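Side-chain contacts in Csc2 (Thermofilum pendens, PDB 4TXD), which binds RNA as a zinc-containing Cas7-family protein of the type I-D CRISPR system, probably along the guide RNA of its interference complex: residues Arg207-Glu212 against Ala228-Val233; His214-Glu219 against Ser223-Ala228; Met77-Leu80 against Gly85-Glu88; Gln95-Val100 against Asp200-Thr205. One frame throughout, in Å; residues are numbered along the deposited sequence. Where two conformers were deposited one is given.

Interaction 1. Residues Arg207-Glu212 against Ala228-Val233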
loop_
_atom_site.group_PDB
_atom_site.type_symbol
_atom_site.label_atom_id
_atom_site.label_comp_id
_atom_site.label_asym_id
_atom_site.label_seq_id
_atom_site.Cartn_x
_atom_site.Cartn_y
_atom_site.Cartn_z
ATOM N N ARG A 207 -7.600 12.537 19.956
ATOM C CA ARG A 207 -6.432 13.400 20.029
ATOM C C ARG A 207 -5.559 12.960 21.193
ATOM O O ARG A 207 -5.620 13.545 22.273
ATOM C CB ARG A 207 -6.861 14.862 20.198
ATOM C CG ARG A 207 -5.730 15.884 20.158
ATOM C CD ARG A 207 -6.297 17.319 20.304
ATOM N NE ARG A 207 -5.373 18.366 19.840
ATOM C CZ ARG A 207 -4.313 18.773 20.530
ATOM N NH1 ARG A 207 -4.035 18.213 21.699
ATOM N NH2 ARG A 207 -3.523 19.725 20.053
ATOM N N ARG A 208 -4.774 11.909 20.995
ATOM C CA ARG A 208 -3.984 11.374 22.096
ATOM C C ARG A 208 -2.518 11.579 21.767
ATOM O O ARG A 208 -1.855 10.685 21.226
ATOM C CB ARG A 208 -4.320 9.892 22.349
ATOM C CG ARG A 208 -5.698 9.704 23.014
ATOM C CD ARG A 208 -6.190 8.265 22.946
ATOM N NE ARG A 208 -5.278 7.317 23.591
ATOM C CZ ARG A 208 -5.480 6.002 23.632
ATOM N NH1 ARG A 208 -6.575 5.470 23.081
ATOM N NH2 ARG A 208 -4.595 5.217 24.236
ATOM N N ILE A 209 -2.051 12.804 22.019
ATOM C CA ILE A 209 -0.682 13.179 21.684
ATOM C C ILE A 209 0.005 13.835 22.869
ATOM O O ILE A 209 -0.636 14.408 23.764
ATOM C CB ILE A 209 -0.614 14.123 20.462
ATOM C CG1 ILE A 209 -1.208 15.502 20.789
ATOM C CG2 ILE A 209 -1.302 13.484 19.240
ATOM C CD1 ILE A 209 -0.886 16.584 19.734
ATOM N N THR A 210 1.326 13.729 22.891
ATOM C CA THR A 210 2.096 14.359 23.949
ATOM C C THR A 210 1.935 15.882 23.872
ATOM O O THR A 210 2.103 16.476 22.805
ATOM C CB THR A 210 3.584 13.997 23.863
ATOM O OG1 THR A 210 3.743 12.573 23.966
ATOM C CG2 THR A 210 4.344 14.665 25.010
ATOM N N PRO A 211 1.561 16.515 24.993
ATOM C CA PRO A 211 1.533 17.986 25.019
ATOM C C PRO A 211 2.945 18.525 24.832
ATOM O O PRO A 211 3.809 18.232 25.653
ATOM C CB PRO A 211 0.989 18.316 26.416
ATOM C CG PRO A 211 0.332 17.056 26.886
ATOM C CD PRO A 211 1.101 15.926 26.261
ATOM N N GLU A 212 3.179 19.269 23.755
ATOM C CA GLU A 212 4.534 19.649 23.358
ATOM C C GLU A 212 4.592 21.062 22.808
ATOM O O GLU A 212 3.913 21.378 21.838
ATOM C CB GLU A 212 5.074 18.687 22.301
ATOM C CG GLU A 212 6.460 19.072 21.818
ATOM C CD GLU A 212 7.404 19.356 22.981
ATOM O OE1 GLU A 212 7.726 20.541 23.213
ATOM O OE2 GLU A 212 7.816 18.397 23.667
ATOM N N ALA A 228 1.054 24.977 18.895
ATOM C CA ALA A 228 0.349 24.656 17.657
ATOM C C ALA A 228 1.279 24.251 16.512
ATOM O O ALA A 228 0.831 24.037 15.374
ATOM C CB ALA A 228 -0.530 25.839 17.235
ATOM N N LEU A 229 2.558 24.115 16.792
ATOM C CA LEU A 229 3.485 23.625 15.797
ATOM C C LEU A 229 3.543 22.101 15.805
ATOM O O LEU A 229 3.937 21.511 16.771
ATOM C CB LEU A 229 4.872 24.203 15.994
ATOM C CG LEU A 229 5.971 23.667 15.109
ATOM C CD1 LEU A 229 5.658 23.883 13.653
ATOM C CD2 LEU A 229 7.330 24.209 15.479
ATOM N N PHE A 230 3.126 21.500 14.709
ATOM C CA PHE A 230 3.009 20.041 14.660
ATOM C C PHE A 230 4.007 19.419 13.693
ATOM O O PHE A 230 3.745 18.375 13.103
ATOM C CB PHE A 230 1.566 19.645 14.295
ATOM C CG PHE A 230 0.549 20.109 15.301
ATOM C CD1 PHE A 230 0.635 19.709 16.628
ATOM C CD2 PHE A 230 -0.492 20.952 14.927
ATOM C CE1 PHE A 230 -0.299 20.138 17.572
ATOM C CE2 PHE A 230 -1.425 21.377 15.861
ATOM C CZ PHE A 230 -1.330 20.975 17.183
ATOM N N SER A 231 5.157 20.066 13.526
ATOM C CA SER A 231 6.240 19.492 12.733
ATOM C C SER A 231 6.607 18.087 13.253
ATOM O O SER A 231 6.986 17.200 12.492
ATOM C CB SER A 231 7.462 20.406 12.772
ATOM O OG SER A 231 7.784 20.704 14.121
ATOM N N GLU A 232 6.463 17.890 14.547
ATOM C CA GLU A 232 6.650 16.595 15.166
ATOM C C GLU A 232 5.532 16.300 16.175
ATOM O O GLU A 232 5.180 17.119 16.931
ATOM C CB GLU A 232 8.022 16.467 15.822
ATOM C CG GLU A 232 8.207 15.168 16.537
ATOM C CD GLU A 232 9.651 14.828 16.867
ATOM O OE1 GLU A 232 10.559 15.253 16.184
ATOM O OE2 GLU A 232 9.858 14.111 17.829
ATOM N N VAL A 233 4.989 15.110 16.100
ATOM C CA VAL A 233 3.900 14.694 16.935
ATOM C C VAL A 233 4.160 13.327 17.526
ATOM O O VAL A 233 4.530 12.453 16.847
ATOM C CB VAL A 233 2.591 14.635 16.146
ATOM C CG1 VAL A 233 1.472 14.143 17.007
ATOM C CG2 VAL A 233 2.248 15.981 15.574
#

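Interaction 2. Residues His214-Glu219 against Ser223-Ala228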
loop_
_atom_site.group_PDB
_atom_site.type_symbol
_atom_site.label_atom_id
_atom_site.label_comp_id
_atom_site.label_asym_id
_atom_site.label_seq_id
_atom_site.Cartn_x
_atom_site.Cartn_y
_atom_site.Cartn_z
ATOM N N HIS A 214 7.733 22.787 22.475
ATOM C CA HIS A 214 9.098 23.030 22.059
ATOM C C HIS A 214 9.581 22.439 20.744
ATOM O O HIS A 214 10.765 22.274 20.575
ATOM C CB HIS A 214 10.052 22.612 23.159
ATOM C CG HIS A 214 9.779 23.279 24.455
ATOM N ND1 HIS A 214 9.384 24.590 24.540
ATOM C CD2 HIS A 214 9.812 22.811 25.716
ATOM C CE1 HIS A 214 9.202 24.910 25.803
ATOM N NE2 HIS A 214 9.453 23.844 26.536
ATOM N N ASN A 215 8.687 22.147 19.823
ATOM C CA ASN A 215 9.104 21.919 18.475
ATOM C C ASN A 215 9.650 23.247 17.949
ATOM O O ASN A 215 9.228 24.277 18.364
ATOM C CB ASN A 215 7.947 21.503 17.596
ATOM C CG ASN A 215 7.522 20.073 17.814
ATOM O OD1 ASN A 215 8.286 19.240 18.191
ATOM N ND2 ASN A 215 6.286 19.817 17.551
ATOM N N LYS A 216 10.547 23.182 17.001
ATOM C CA LYS A 216 11.064 24.368 16.379
ATOM C C LYS A 216 11.414 24.089 14.939
ATOM O O LYS A 216 11.997 23.103 14.659
ATOM C CB LYS A 216 12.287 24.852 17.139
ATOM C CG LYS A 216 12.801 26.196 16.705
ATOM C CD LYS A 216 13.963 26.649 17.563
ATOM C CE LYS A 216 14.508 27.958 17.074
ATOM N NZ LYS A 216 15.775 28.331 17.740
ATOM N N VAL A 217 11.013 24.966 14.045
ATOM C CA VAL A 217 11.444 24.892 12.656
ATOM C C VAL A 217 11.949 26.264 12.232
ATOM O O VAL A 217 11.423 27.299 12.650
ATOM C CB VAL A 217 10.327 24.429 11.676
ATOM C CG1 VAL A 217 9.895 22.986 11.969
ATOM C CG2 VAL A 217 9.140 25.339 11.743
ATOM N N THR A 218 12.974 26.259 11.401
ATOM C CA THR A 218 13.575 27.498 10.936
ATOM C C THR A 218 13.827 27.422 9.445
ATOM O O THR A 218 14.016 26.336 8.883
ATOM C CB THR A 218 14.910 27.795 11.628
ATOM O OG1 THR A 218 15.865 26.810 11.215
ATOM C CG2 THR A 218 14.776 27.784 13.140
ATOM N N GLU A 219 13.829 28.583 8.808
ATOM C CA GLU A 219 14.190 28.698 7.402
ATOM C C GLU A 219 14.715 30.105 7.188
ATOM O O GLU A 219 13.977 31.075 7.368
ATOM C CB GLU A 219 12.994 28.429 6.491
ATOM C CG GLU A 219 13.302 28.546 5.016
ATOM C CD GLU A 219 14.199 27.428 4.535
ATOM O OE1 GLU A 219 13.797 26.251 4.668
ATOM O OE2 GLU A 219 15.306 27.721 4.028
ATOM N N SER A 223 11.734 31.781 12.107
ATOM C CA SER A 223 11.639 30.677 13.012
ATOM C C SER A 223 10.209 30.539 13.550
ATOM O O SER A 223 9.474 31.467 13.594
ATOM C CB SER A 223 12.619 30.843 14.154
ATOM O OG SER A 223 12.260 31.913 14.934
ATOM N N MET A 224 9.868 29.335 13.952
ATOM C CA MET A 224 8.577 29.050 14.457
ATOM C C MET A 224 8.698 27.998 15.562
ATOM O O MET A 224 9.338 27.028 15.434
ATOM C CB MET A 224 7.679 28.583 13.312
ATOM C CG MET A 224 6.392 27.932 13.703
ATOM S SD MET A 224 5.183 27.732 12.397
ATOM C CE MET A 224 6.110 26.976 11.124
ATOM N N THR A 225 8.080 28.283 16.662
ATOM C CA THR A 225 7.770 27.421 17.833
ATOM C C THR A 225 6.212 27.469 18.431
ATOM O O THR A 225 5.534 28.309 17.945
ATOM C CB THR A 225 8.752 27.723 18.996
ATOM O OG1 THR A 225 8.499 29.041 19.513
ATOM C CG2 THR A 225 10.196 27.612 18.551
ATOM N N GLY A 226 5.915 26.777 19.486
ATOM C CA GLY A 226 4.649 26.910 20.112
ATOM C C GLY A 226 3.893 25.609 20.115
ATOM O O GLY A 226 4.174 24.707 19.398
ATOM N N GLN A 227 2.927 25.575 20.987
ATOM C CA GLN A 227 1.978 24.464 21.106
ATOM C C GLN A 227 1.370 24.020 19.767
ATOM O O GLN A 227 1.185 22.819 19.529
ATOM C CB GLN A 227 0.849 24.853 22.075
ATOM C CG GLN A 227 -0.277 23.813 22.225
ATOM C CD GLN A 227 -1.419 23.985 21.216
ATOM O OE1 GLN A 227 -1.834 25.109 20.913
ATOM N NE2 GLN A 227 -1.926 22.864 20.689
ATOM N N ALA A 228 1.054 24.977 18.895
ATOM C CA ALA A 228 0.349 24.656 17.657
ATOM C C ALA A 228 1.279 24.251 16.512
ATOM O O ALA A 228 0.831 24.037 15.374
ATOM C CB ALA A 228 -0.530 25.839 17.235
#

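Interaction 3. Residues Met77-Leu80 against Gly85-Glu88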
loop_
_atom_site.group_PDB
_atom_site.type_symbol
_atom_site.label_atom_id
_atom_site.label_comp_id
_atom_site.label_asym_id
_atom_site.label_seq_id
_atom_site.Cartn_x
_atom_site.Cartn_y
_atom_site.Cartn_z
ATOM N N MET A 77 -1.556 16.688 11.632
ATOM C CA MET A 77 -2.781 16.891 12.399
ATOM C C MET A 77 -3.842 17.443 11.467
ATOM O O MET A 77 -3.545 18.257 10.585
ATOM C CB MET A 77 -2.577 17.865 13.573
ATOM C CG MET A 77 -1.574 17.427 14.608
ATOM S SD MET A 77 -2.139 16.003 15.579
ATOM C CE MET A 77 -3.289 16.753 16.716
ATOM N N THR A 78 -5.080 17.026 11.685
ATOM C CA THR A 78 -6.166 17.471 10.833
ATOM C C THR A 78 -7.464 17.486 11.632
ATOM O O THR A 78 -7.564 16.858 12.675
ATOM C CB THR A 78 -6.315 16.565 9.589
ATOM O OG1 THR A 78 -7.164 17.205 8.634
ATOM C CG2 THR A 78 -6.907 15.185 9.970
ATOM N N THR A 79 -8.465 18.204 11.142
ATOM C CA THR A 79 -9.707 18.364 11.898
ATOM C C THR A 79 -10.802 17.384 11.503
ATOM O O THR A 79 -11.134 17.258 10.335
ATOM C CB THR A 79 -10.267 19.798 11.729
ATOM O OG1 THR A 79 -9.300 20.731 12.213
ATOM C CG2 THR A 79 -11.592 19.974 12.493
ATOM N N LEU A 80 -11.388 16.730 12.481
ATOM C CA LEU A 80 -12.571 15.952 12.289
ATOM C C LEU A 80 -13.762 16.757 12.765
ATOM O O LEU A 80 -13.800 17.135 13.880
ATOM C CB LEU A 80 -12.537 14.702 13.137
ATOM C CG LEU A 80 -11.705 13.495 12.812
ATOM C CD1 LEU A 80 -11.960 12.444 13.865
ATOM C CD2 LEU A 80 -12.042 12.974 11.449
ATOM N N GLY A 85 -19.023 18.422 17.798
ATOM C CA GLY A 85 -18.127 19.549 17.594
ATOM C C GLY A 85 -17.029 19.318 16.573
ATOM O O GLY A 85 -17.293 18.881 15.453
ATOM N N ALA A 86 -15.796 19.626 16.960
ATOM C CA ALA A 86 -14.653 19.492 16.063
ATOM C C ALA A 86 -13.403 19.210 16.873
ATOM O O ALA A 86 -13.186 19.841 17.916
ATOM C CB ALA A 86 -14.474 20.759 15.225
ATOM N N MET A 87 -12.593 18.259 16.417
ATOM C CA MET A 87 -11.325 17.946 17.110
ATOM C C MET A 87 -10.177 17.728 16.115
ATOM O O MET A 87 -10.341 17.056 15.092
ATOM C CB MET A 87 -11.465 16.715 18.036
ATOM C CG MET A 87 -11.905 15.402 17.397
ATOM S SD MET A 87 -11.740 13.933 18.508
ATOM C CE MET A 87 -12.998 14.254 19.760
ATOM N N GLU A 88 -9.041 18.280 16.427
ATOM C CA GLU A 88 -7.892 18.059 15.626
ATOM C C GLU A 88 -7.205 16.783 16.096
ATOM O O GLU A 88 -6.988 16.611 17.244
ATOM C CB GLU A 88 -7.055 19.311 15.567
ATOM C CG GLU A 88 -5.677 19.284 16.104
ATOM C CD GLU A 88 -5.239 20.662 16.617
ATOM O OE1 GLU A 88 -4.895 20.739 17.807
ATOM O OE2 GLU A 88 -5.278 21.632 15.842
#

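Interaction 4. Residues Gln95-Val100 against Asp200-Thr205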
loop_
_atom_site.group_PDB
_atom_site.type_symbol
_atom_site.label_atom_id
_atom_site.label_comp_id
_atom_site.label_asym_id
_atom_site.label_seq_id
_atom_site.Cartn_x
_atom_site.Cartn_y
_atom_site.Cartn_z
ATOM N N GLN A 95 0.804 9.581 1.280
ATOM C CA GLN A 95 2.144 9.224 0.811
ATOM C C GLN A 95 2.982 8.524 1.896
ATOM O O GLN A 95 3.923 7.801 1.578
ATOM C CB GLN A 95 2.875 10.451 0.266
ATOM C CG GLN A 95 2.314 10.952 -1.072
ATOM C CD GLN A 95 2.211 9.858 -2.139
ATOM O OE1 GLN A 95 3.210 9.254 -2.535
ATOM N NE2 GLN A 95 0.995 9.607 -2.608
ATOM N N LYS A 96 2.643 8.703 3.170
ATOM C CA LYS A 96 3.287 7.898 4.214
ATOM C C LYS A 96 2.785 6.452 4.176
ATOM O O LYS A 96 3.572 5.517 4.330
ATOM C CB LYS A 96 3.065 8.487 5.613
ATOM C CG LYS A 96 3.561 9.910 5.748
ATOM C CD LYS A 96 3.551 10.379 7.204
ATOM C CE LYS A 96 4.011 11.839 7.282
ATOM N NZ LYS A 96 4.059 12.314 8.680
ATOM N N LEU A 97 1.475 6.279 3.994
ATOM C CA LEU A 97 0.888 4.950 3.868
ATOM C C LEU A 97 1.488 4.208 2.663
ATOM O O LEU A 97 1.860 3.025 2.765
ATOM C CB LEU A 97 -0.636 5.043 3.738
ATOM C CG LEU A 97 -1.346 5.484 5.023
ATOM C CD1 LEU A 97 -2.794 5.773 4.739
ATOM C CD2 LEU A 97 -1.231 4.399 6.110
ATOM N N MET A 98 1.599 4.905 1.536
ATOM C CA MET A 98 2.271 4.350 0.362
ATOM C C MET A 98 3.679 3.891 0.679
ATOM O O MET A 98 4.060 2.769 0.349
ATOM C CB MET A 98 2.351 5.382 -0.777
ATOM C CG MET A 98 1.057 5.638 -1.482
ATOM S SD MET A 98 0.741 4.408 -2.752
ATOM C CE MET A 98 1.945 4.833 -3.979
ATOM N N ALA A 99 4.461 4.783 1.273
ATOM C CA ALA A 99 5.862 4.513 1.526
ATOM C C ALA A 99 6.014 3.274 2.401
ATOM O O ALA A 99 6.807 2.388 2.072
ATOM C CB ALA A 99 6.532 5.702 2.173
ATOM N N VAL A 100 5.259 3.192 3.498
ATOM C CA VAL A 100 5.499 2.086 4.430
ATOM C C VAL A 100 4.949 0.785 3.855
ATOM O O VAL A 100 5.526 -0.292 4.088
ATOM C CB VAL A 100 4.895 2.327 5.851
ATOM C CG1 VAL A 100 5.532 3.547 6.515
ATOM C CG2 VAL A 100 3.365 2.432 5.820
ATOM N N ASP A 200 -6.592 6.692 1.106
ATOM C CA ASP A 200 -7.082 7.850 1.863
ATOM C C ASP A 200 -6.020 8.185 2.905
ATOM O O ASP A 200 -5.164 7.352 3.203
ATOM C CB ASP A 200 -8.406 7.551 2.587
ATOM C CG ASP A 200 -9.599 7.480 1.673
ATOM O OD1 ASP A 200 -9.447 7.517 0.435
ATOM O OD2 ASP A 200 -10.719 7.361 2.225
ATOM N N PRO A 201 -6.082 9.394 3.497
ATOM C CA PRO A 201 -5.334 9.558 4.756
ATOM C C PRO A 201 -5.899 8.600 5.805
ATOM O O PRO A 201 -7.080 8.268 5.706
ATOM C CB PRO A 201 -5.607 11.023 5.164
ATOM C CG PRO A 201 -6.186 11.685 3.924
ATOM C CD PRO A 201 -6.892 10.579 3.168
ATOM N N ALA A 202 -5.095 8.175 6.781
ATOM C CA ALA A 202 -5.632 7.417 7.898
ATOM C C ALA A 202 -5.786 8.335 9.117
ATOM O O ALA A 202 -4.823 8.976 9.559
ATOM C CB ALA A 202 -4.755 6.224 8.217
ATOM N N PHE A 203 -6.991 8.416 9.632
ATOM C CA PHE A 203 -7.344 9.342 10.691
ATOM C C PHE A 203 -7.457 8.713 12.099
ATOM O O PHE A 203 -8.127 7.758 12.274
ATOM C CB PHE A 203 -8.687 9.987 10.379
ATOM C CG PHE A 203 -8.739 10.747 9.098
ATOM C CD1 PHE A 203 -9.045 10.122 7.922
ATOM C CD2 PHE A 203 -8.525 12.089 9.080
ATOM C CE1 PHE A 203 -9.109 10.814 6.753
ATOM C CE2 PHE A 203 -8.588 12.792 7.919
ATOM C CZ PHE A 203 -8.875 12.155 6.748
ATOM N N ALA A 204 -6.808 9.302 13.084
ATOM C CA ALA A 204 -7.014 8.892 14.471
ATOM C C ALA A 204 -8.414 9.323 14.904
ATOM O O ALA A 204 -8.951 10.308 14.395
ATOM C CB ALA A 204 -5.955 9.494 15.381
ATOM N N THR A 205 -9.014 8.578 15.804
ATOM C CA THR A 205 -10.336 8.933 16.296
ATOM C C THR A 205 -10.288 9.737 17.590
ATOM O O THR A 205 -11.273 10.239 18.044
ATOM C CB THR A 205 -11.183 7.700 16.576
ATOM O OG1 THR A 205 -10.515 6.879 17.494
ATOM C CG2 THR A 205 -11.424 6.940 15.354
#

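Interaction 1. Residues Arg207-Glu212 against Ala228-Val233
Ile209 packs against both Val233 and Phe230, while Arg207 reaches Phe230 obliquely, at CZ. The apolar part is tightest where Ile209 CG2 lies 3.6 Å from Val233 CG1, the two branched side chains slanting across one another. Ile209 holds CG1 between its backbone N and carbonyl carbon (chi1 68°), which turns CD1 to the aromatic side; CD1 approaches Phe230 CE1 at 4.2 Å. The same methyl sits 3.8 Å above the plane of the Arg207 guanidinium, toward its rim.

The charged part is a grazing contact. Arg207 extends its whole chain from CG to NE and brings NH2 to 3.8 Å from Phe230 CZ, with guanidinium and ring planes 71° apart, so the groups do not stack. What fixes the charge is a salt bridge from NH2 to Glu88 on strand 85-92.

No hydrogen bond joins the two segments directly; Arg208 and Thr210 instead bond through their backbones to Glu236 and His234, just beyond Val233. Met77 touches Arg207, Ile209 and Phe230 alike. The contact closes the base of a long excursion between strands 197-204 and 240-247, neighbours in the antiparallel sheet of an RRM-type Cas7 protein.

Interaction 2. Residues His214-Glu219 against Ser223-Ala228
Val217 and Met224 face each other as an antiparallel hydrogen-bonded pair, held by two backbone bonds. Val217 N donates to Met224 O over 3.0 Å, lying in the carbonyl plane, and Met224 N returns the bond to Val217 O at 2.9 Å with a more bent N-H...O angle of 144°. Thr218 and Ser223 follow as the non-hydrogen-bonded pair.

Weaker CA-H...O contacts flank these bonds. Lys216 CA lies 3.3 Å from Met224 O, and Ser223 CA 3.4 Å from Val217 O. Asn215 O, buried by the contact, has no hydrogen-bonding partner.

Apolar contact is divided between the two faces. On one, Val217 and Met224 lie side by side; the Met224 chain leaves with CG opposite its own N (chi1 166°) and folds back at chi3 (51°), which sets CE a tight 3.5 Å from Val217 CG2. On the other, the extended Lys216 chain runs alongside Thr225, pointing the same way, with Lys216 CG only 3.5 Å from Thr225 CG2; Thr218 CG2 rests more loosely on Ser223 CB at 3.9 Å.

At the open end of the pair, the Asn215 amide ND2 is gripped by two backbone carbonyls, those of Leu229 and Glu232, tying the start of the hairpin to the chain that leads into strand 232-235. Strands 217-219 and 222-224 thus form a short, solvent-exposed beta hairpin, projecting from the RRM-type body of the protein.

Interaction 3. Residues Met77-Leu80 against Gly85-Glu88
Met77 and Glu88 cross at about a right angle on one face of a beta hairpin, strands 77-82 and 85-92, at the edge of the seven-stranded antiparallel sheet. The Met77 chain bends at both chi2 (-69°) and chi3 (-77°), which curls its CE over the aliphatic part of Glu88: CE stands 3.5 Å from Glu88 CG and 3.7 Å from Glu88 O. Beyond CG the glutamate runs extended, carrying its carboxylate past the methionine to Arg207, with which OE1 forms a salt bridge. Its first torsion, 118°, is close to eclipsed, which may reflect strain.

Glu88 stands opposite Thr79 in a non-hydrogen-bonded pair. The methyl branch of Thr79 does not lean on that glutamate but turns diagonally to Ala86, with CG2 and Ala86 CB 4.0 Å apart.

The reverse face belongs to Leu80 and Met87, the hydrogen-bonded pair. Their side chains meet loosely at the root, Leu80 CB to Met87 CG 4.4 Å, and Leu80 turns to Tyr296 and Ala299 of helix 295-301. Between the faces, Leu80 N donates almost straight to Met87 O (2.8 Å), and Met87 N donates to Leu80 O (3.0 Å). One register step back, Glu88 CA makes a close CH...O contact with Thr78 O at 3.2 Å.

Interaction 4. Residues Gln95-Val100 against Asp200-Thr205
Leu97 presses one methyl, CD1, onto the backbone around Asp200-Ala202, packing helix 94-115 against strand 197-204 of the RRM-type antiparallel sheet. This is the tight part: CD1 sits 3.2 Å from Asp200 O, a close approach of a methyl to a carbonyl oxygen and not a hydrogen bond. The same methyl meets the small side chain of Ala202, CB at 4.0 Å, so that it fits between a carbonyl and a CB along the strand. CG opposite the carbonyl carbon (chi1 -70°) and a nearly straight chi2 of 170° send CD1 out from the helix to reach them.

The contact slackens quickly away from that methyl. The other branch of Leu97, CD2, comes no nearer to Ala202 CB than 4.5 Å. Asp200 and Pro201, both partly exposed, direct their side chains away from the helix. The Asp200 carboxylate is held on that far side by a salt bridge to Arg244 and a hydrogen bond from Ala295 N, while the Pro201 ring touches Val91.

Ile92 of strand 85-92 lines the inner side, touching both Leu97 and Ala202 and sharing backbone hydrogen bonding with the latter. Beside it, Leu97 CD1 lies 3.9 Å from Ala202 N.

How the interactions relate
Interaction 4 is nearest the middle of the protein, about 9 Å between its centre and that of the chain, and relies on a single leucine methyl. Interactions 2 and 3 are surface beta hairpins with paired backbone bonds, but interaction 3 belongs to the main sheet, whereas interaction 2 stands apart, about 32 Å from the chain centre. Interaction 1 lies between them, without cross-segment hydrogen bonds and built on side chains: it meets interaction 3 through charge and Met77, and interaction 2 through the Asn215 amide. Interactions 3 and 4 reach the same sheet on adjacent strands, and touch where Thr78 CG2 packs 3.6 Å from Phe203 CE2.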